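Local coordinates for nicotinate phosphoribosyltransferase (Saccharomyces cerevisiae, PDB 1VLP), which catalyses the ATP-dependent formation of nicotinate ribonucleotide from nicotinate and phosphoribosyl diphosphate, the first step of NAD synthesis from nicotinic acid, at residues Val42-Leu55 with Pro385-Gly397. Residues are numbered along the deposited sequence; the frame is centred on the assembly and turned at random. Where two conformers were deposited one is given.
Sequences VTVTYKYTNRSSQL and PLNIVIKLLEVNG
Two torsions bring Y46 and L392 together: chi1 of -62° sets CG of the tyrosine anti to its own carbonyl carbon, while CG of L392 lies anti to the backbone N. Methyl CD1 of L392 thereby comes over one face of the Y46 ring, 4.2 Å from its centroid and 12° off the normal, a CH-pi contact. The same methyl reaches V44, and CG2 of I390 packs against CB of Y46 at 3.7 Å. The ring hydroxyl hydrogen-bonds to E245, so an alanine in place of Y46 would probably leave CD1 of L392 without its aromatic floor and E245 without this partner. Further along this face, CG2 of I388 meets Y48 at CE1 (3.5 Å), near a buried OH that has no polar partner in the model.

The backbones form an antiparallel ladder within a five-stranded antiparallel sheet, 43-50 being its middle strand, and join the N-terminal family region to the later NAPRTase region; strand 126-134 flanks 43-50 on its other edge. A classic bulge interrupts the register: L393 and E394 both face T45, whose O accepts from L393 N (2.9 Å) and, in the carbonyl plane on a lone pair, from E394 N (3.3 Å). At one end, OD1 of N396 takes the N-H of T43 almost straight (3.0 Å, 174°); at the other, R51 N donates to N387 O (2.8 Å).

On the face bearing T49, V389 CG1 lies over the R51 guanidinium. Chemically, the pairing thus has a largely apolar face, covered by helix 137-140 at V44 and Y46 and by helix 144-159 at I388 and I390, and a mixed one carrying K47, K391 and E394 beside T45 and V389.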
loop_
_atom_site.group_PDB
_atom_site.type_symbol
_atom_site.label_atom_id
_atom_site.label_comp_id
_atom_site.label_asym_id
_atom_site.label_seq_id
_atom_site.Cartn_x
_atom_site.Cartn_y
_atom_site.Cartn_z
ATOM N N VAL A 42 14.976 -12.922 9.882
ATOM C CA VAL A 42 15.494 -11.604 9.528
ATOM C C VAL A 42 14.821 -10.564 10.391
ATOM O O VAL A 42 13.631 -10.649 10.664
ATOM C CB VAL A 42 15.214 -11.329 8.009
ATOM C CG1 VAL A 42 15.397 -9.884 7.631
ATOM C CG2 VAL A 42 16.037 -12.263 7.146
ATOM N N THR A 43 15.605 -9.574 10.816
ATOM C CA THR A 43 15.120 -8.498 11.666
ATOM C C THR A 43 15.100 -7.206 10.857
ATOM O O THR A 43 15.896 -7.005 9.912
ATOM C CB THR A 43 15.926 -8.328 12.981
ATOM O OG1 THR A 43 17.255 -7.856 12.718
ATOM C CG2 THR A 43 15.987 -9.635 13.729
ATOM N N VAL A 44 14.115 -6.373 11.167
ATOM C CA VAL A 44 13.944 -5.137 10.430
ATOM C C VAL A 44 13.542 -4.001 11.365
ATOM O O VAL A 44 13.091 -4.223 12.522
ATOM C CB VAL A 44 12.820 -5.279 9.346
ATOM C CG1 VAL A 44 13.181 -6.343 8.282
ATOM C CG2 VAL A 44 11.437 -5.585 10.035
ATOM N N THR A 45 13.703 -2.781 10.840
ATOM C CA THR A 45 13.161 -1.600 11.508
ATOM C C THR A 45 12.400 -0.799 10.460
ATOM O O THR A 45 12.934 -0.541 9.384
ATOM C CB THR A 45 14.270 -0.729 12.129
ATOM O OG1 THR A 45 14.913 -1.479 13.162
ATOM C CG2 THR A 45 13.693 0.546 12.701
ATOM N N TYR A 46 11.176 -0.380 10.788
ATOM C CA TYR A 46 10.409 0.619 9.998
ATOM C C TYR A 46 10.388 1.937 10.745
ATOM O O TYR A 46 10.396 1.935 12.003
ATOM C CB TYR A 46 8.938 0.189 9.791
ATOM C CG TYR A 46 8.704 -1.092 9.011
ATOM C CD1 TYR A 46 8.840 -2.342 9.638
ATOM C CD2 TYR A 46 8.335 -1.069 7.668
ATOM C CE1 TYR A 46 8.624 -3.523 8.945
ATOM C CE2 TYR A 46 8.119 -2.252 6.968
ATOM C CZ TYR A 46 8.282 -3.477 7.638
ATOM O OH TYR A 46 8.051 -4.663 7.010
ATOM N N LYS A 47 10.285 3.052 10.011
ATOM C CA LYS A 47 10.262 4.360 10.620
ATOM C C LYS A 47 9.155 5.197 10.044
ATOM O O LYS A 47 8.956 5.238 8.867
ATOM C CB LYS A 47 11.591 5.096 10.416
ATOM C CG LYS A 47 11.490 6.631 10.600
ATOM C CD LYS A 47 12.817 7.408 10.339
ATOM C CE LYS A 47 12.665 8.930 10.677
ATOM N NZ LYS A 47 12.110 9.824 9.594
ATOM N N TYR A 48 8.477 5.876 10.947
ATOM C CA TYR A 48 7.451 6.891 10.615
ATOM C C TYR A 48 8.106 8.183 10.184
ATOM O O TYR A 48 9.035 8.653 10.788
ATOM C CB TYR A 48 6.588 7.145 11.850
ATOM C CG TYR A 48 5.705 8.377 11.863
ATOM C CD1 TYR A 48 4.431 8.349 11.278
ATOM C CD2 TYR A 48 6.150 9.560 12.459
ATOM C CE1 TYR A 48 3.622 9.450 11.311
ATOM C CE2 TYR A 48 5.324 10.717 12.492
ATOM C CZ TYR A 48 4.038 10.616 11.961
ATOM O OH TYR A 48 3.220 11.705 12.039
ATOM N N THR A 49 7.569 8.783 9.137
ATOM C CA THR A 49 7.973 10.112 8.753
ATOM C C THR A 49 6.730 10.903 8.383
ATOM O O THR A 49 5.827 10.396 7.709
ATOM C CB THR A 49 8.944 10.097 7.539
ATOM O OG1 THR A 49 10.076 9.290 7.853
ATOM C CG2 THR A 49 9.417 11.525 7.247
ATOM N N ASN A 50 6.660 12.094 8.937
ATOM C CA ASN A 50 5.620 13.049 8.596
ATOM C C ASN A 50 6.181 14.049 7.600
ATOM O O ASN A 50 6.950 14.946 7.970
ATOM C CB ASN A 50 5.107 13.768 9.844
ATOM C CG ASN A 50 3.980 14.766 9.526
ATOM O OD1 ASN A 50 3.559 14.884 8.377
ATOM N ND2 ASN A 50 3.526 15.543 10.556
ATOM N N ARG A 51 5.873 13.843 6.326
ATOM C CA ARG A 51 6.368 14.757 5.267
ATOM C C ARG A 51 5.658 16.124 5.317
ATOM O O ARG A 51 6.231 17.130 4.877
ATOM C CB ARG A 51 6.191 14.133 3.887
ATOM C CG ARG A 51 6.969 12.814 3.753
ATOM C CD ARG A 51 6.502 11.985 2.575
ATOM N NE ARG A 51 7.464 10.916 2.343
ATOM C CZ ARG A 51 7.341 9.985 1.414
ATOM N NH1 ARG A 51 6.269 9.974 0.634
ATOM N NH2 ARG A 51 8.281 9.042 1.304
ATOM N N SER A 52 4.458 16.148 5.878
ATOM C CA SER A 52 3.735 17.390 6.129
ATOM C C SER A 52 4.129 17.969 7.511
ATOM O O SER A 52 3.337 18.008 8.417
ATOM C CB SER A 52 2.223 17.121 6.248
ATOM O OG SER A 52 1.620 16.359 5.226
ATOM N N SER A 53 5.367 18.411 7.669
ATOM C CA SER A 53 5.909 18.679 9.023
ATOM C C SER A 53 5.357 19.932 9.688
ATOM O O SER A 53 5.570 20.171 10.880
ATOM C CB SER A 53 7.440 18.715 9.027
ATOM O OG SER A 53 7.924 19.651 8.102
ATOM N N GLN A 54 4.645 20.747 8.936
ATOM C CA GLN A 54 3.919 21.840 9.583
ATOM C C GLN A 54 2.611 21.386 10.245
ATOM O O GLN A 54 1.971 22.177 10.944
ATOM C CB GLN A 54 3.622 22.951 8.601
ATOM C CG GLN A 54 4.862 23.764 8.141
ATOM C CD GLN A 54 5.581 24.491 9.286
ATOM O OE1 GLN A 54 5.008 25.358 9.962
ATOM N NE2 GLN A 54 6.842 24.148 9.498
ATOM N N LEU A 55 2.190 20.153 9.992
ATOM C CA LEU A 55 1.021 19.588 10.633
ATOM C C LEU A 55 1.488 18.842 11.888
ATOM O O LEU A 55 2.332 17.955 11.816
ATOM C CB LEU A 55 0.292 18.635 9.713
ATOM C CG LEU A 55 -0.275 19.211 8.385
ATOM C CD1 LEU A 55 -1.240 18.250 7.700
ATOM C CD2 LEU A 55 -0.906 20.600 8.564
ATOM N N PRO A 385 -4.897 16.480 3.614
ATOM C CA PRO A 385 -4.489 15.234 4.321
ATOM C C PRO A 385 -3.125 15.307 4.985
ATOM O O PRO A 385 -2.272 16.147 4.636
ATOM C CB PRO A 385 -4.391 14.186 3.198
ATOM C CG PRO A 385 -5.189 14.704 2.120
ATOM C CD PRO A 385 -4.970 16.214 2.176
ATOM N N LEU A 386 -2.931 14.439 5.958
ATOM C CA LEU A 386 -1.636 14.255 6.584
ATOM C C LEU A 386 -0.817 13.365 5.668
ATOM O O LEU A 386 -1.269 12.260 5.356
ATOM C CB LEU A 386 -1.875 13.583 7.944
ATOM C CG LEU A 386 -0.761 13.493 8.940
ATOM C CD1 LEU A 386 -0.289 14.900 9.344
ATOM C CD2 LEU A 386 -1.266 12.698 10.155
ATOM N N ASN A 387 0.352 13.848 5.233
ATOM C CA ASN A 387 1.269 13.120 4.329
ATOM C C ASN A 387 2.294 12.363 5.179
ATOM O O ASN A 387 3.440 12.846 5.364
ATOM C CB ASN A 387 1.980 14.099 3.412
ATOM C CG ASN A 387 2.914 13.427 2.353
ATOM O OD1 ASN A 387 3.092 12.200 2.312
ATOM N ND2 ASN A 387 3.529 14.260 1.513
ATOM N N ILE A 388 1.867 11.208 5.666
ATOM C CA ILE A 388 2.705 10.353 6.520
ATOM C C ILE A 388 2.991 9.006 5.846
ATOM O O ILE A 388 2.186 8.460 5.072
ATOM C CB ILE A 388 2.074 10.116 7.905
ATOM C CG1 ILE A 388 0.594 9.670 7.750
ATOM C CG2 ILE A 388 2.197 11.422 8.734
ATOM C CD1 ILE A 388 -0.103 9.205 8.992
ATOM N N VAL A 389 4.151 8.464 6.201
ATOM C CA VAL A 389 4.576 7.136 5.735
ATOM C C VAL A 389 5.246 6.379 6.857
ATOM O O VAL A 389 5.654 6.995 7.829
ATOM C CB VAL A 389 5.543 7.222 4.566
ATOM C CG1 VAL A 389 4.882 7.938 3.395
ATOM C CG2 VAL A 389 6.829 7.879 4.945
ATOM N N ILE A 390 5.258 5.060 6.745
ATOM C CA ILE A 390 6.014 4.188 7.657
ATOM C C ILE A 390 6.779 3.281 6.698
ATOM O O ILE A 390 6.197 2.496 5.978
ATOM C CB ILE A 390 5.122 3.412 8.657
ATOM C CG1 ILE A 390 4.594 4.347 9.705
ATOM C CG2 ILE A 390 5.896 2.271 9.323
ATOM C CD1 ILE A 390 3.546 3.732 10.608
ATOM N N LYS A 391 8.085 3.519 6.616
ATOM C CA LYS A 391 8.973 2.972 5.593
ATOM C C LYS A 391 9.999 1.993 6.175
ATOM O O LYS A 391 10.467 2.207 7.279
ATOM C CB LYS A 391 9.775 4.119 4.981
ATOM C CG LYS A 391 10.727 4.867 5.976
ATOM C CD LYS A 391 11.176 6.273 5.486
ATOM C CE LYS A 391 12.255 6.881 6.395
ATOM N NZ LYS A 391 13.037 7.891 5.601
ATOM N N LEU A 392 10.345 0.971 5.420
ATOM C CA LEU A 392 11.403 0.064 5.809
ATOM C C LEU A 392 12.701 0.883 5.812
ATOM O O LEU A 392 13.018 1.550 4.798
ATOM C CB LEU A 392 11.476 -1.127 4.841
ATOM C CG LEU A 392 12.525 -2.166 5.173
ATOM C CD1 LEU A 392 12.262 -2.822 6.496
ATOM C CD2 LEU A 392 12.619 -3.186 4.010
ATOM N N LEU A 393 13.414 0.869 6.944
ATOM C CA LEU A 393 14.658 1.627 7.124
ATOM C C LEU A 393 15.931 0.765 7.173
ATOM O O LEU A 393 17.009 1.171 6.687
ATOM C CB LEU A 393 14.567 2.386 8.457
ATOM C CG LEU A 393 15.560 3.457 8.891
ATOM C CD1 LEU A 393 15.123 4.842 8.441
ATOM C CD2 LEU A 393 15.621 3.441 10.380
ATOM N N GLU A 394 15.826 -0.387 7.822
ATOM C CA GLU A 394 16.970 -1.226 8.071
ATOM C C GLU A 394 16.577 -2.706 8.063
ATOM O O GLU A 394 15.491 -3.020 8.513
ATOM C CB GLU A 394 17.503 -0.855 9.449
ATOM C CG GLU A 394 18.921 -1.045 9.694
ATOM C CD GLU A 394 19.338 -0.452 11.035
ATOM O OE1 GLU A 394 19.050 -1.086 12.081
ATOM O OE2 GLU A 394 19.966 0.645 11.026
ATOM N N VAL A 395 17.490 -3.554 7.588
ATOM C CA VAL A 395 17.330 -5.021 7.554
ATOM C C VAL A 395 18.640 -5.706 8.020
ATOM O O VAL A 395 19.673 -5.488 7.395
ATOM C CB VAL A 395 16.969 -5.503 6.137
ATOM C CG1 VAL A 395 16.648 -7.024 6.141
ATOM C CG2 VAL A 395 15.713 -4.731 5.555
ATOM N N ASN A 396 18.584 -6.484 9.121
ATOM C CA ASN A 396 19.797 -7.098 9.660
ATOM C C ASN A 396 20.931 -6.044 9.759
ATOM O O ASN A 396 22.077 -6.294 9.437
ATOM C CB ASN A 396 20.219 -8.258 8.778
ATOM C CG ASN A 396 19.335 -9.487 8.962
ATOM O OD1 ASN A 396 18.414 -9.473 9.793
ATOM N ND2 ASN A 396 19.657 -10.553 8.255
ATOM N N GLY A 397 20.574 -4.843 10.205
ATOM C CA GLY A 397 21.536 -3.777 10.442
ATOM C C GLY A 397 21.967 -3.006 9.212
ATOM O O GLY A 397 22.641 -1.964 9.350
#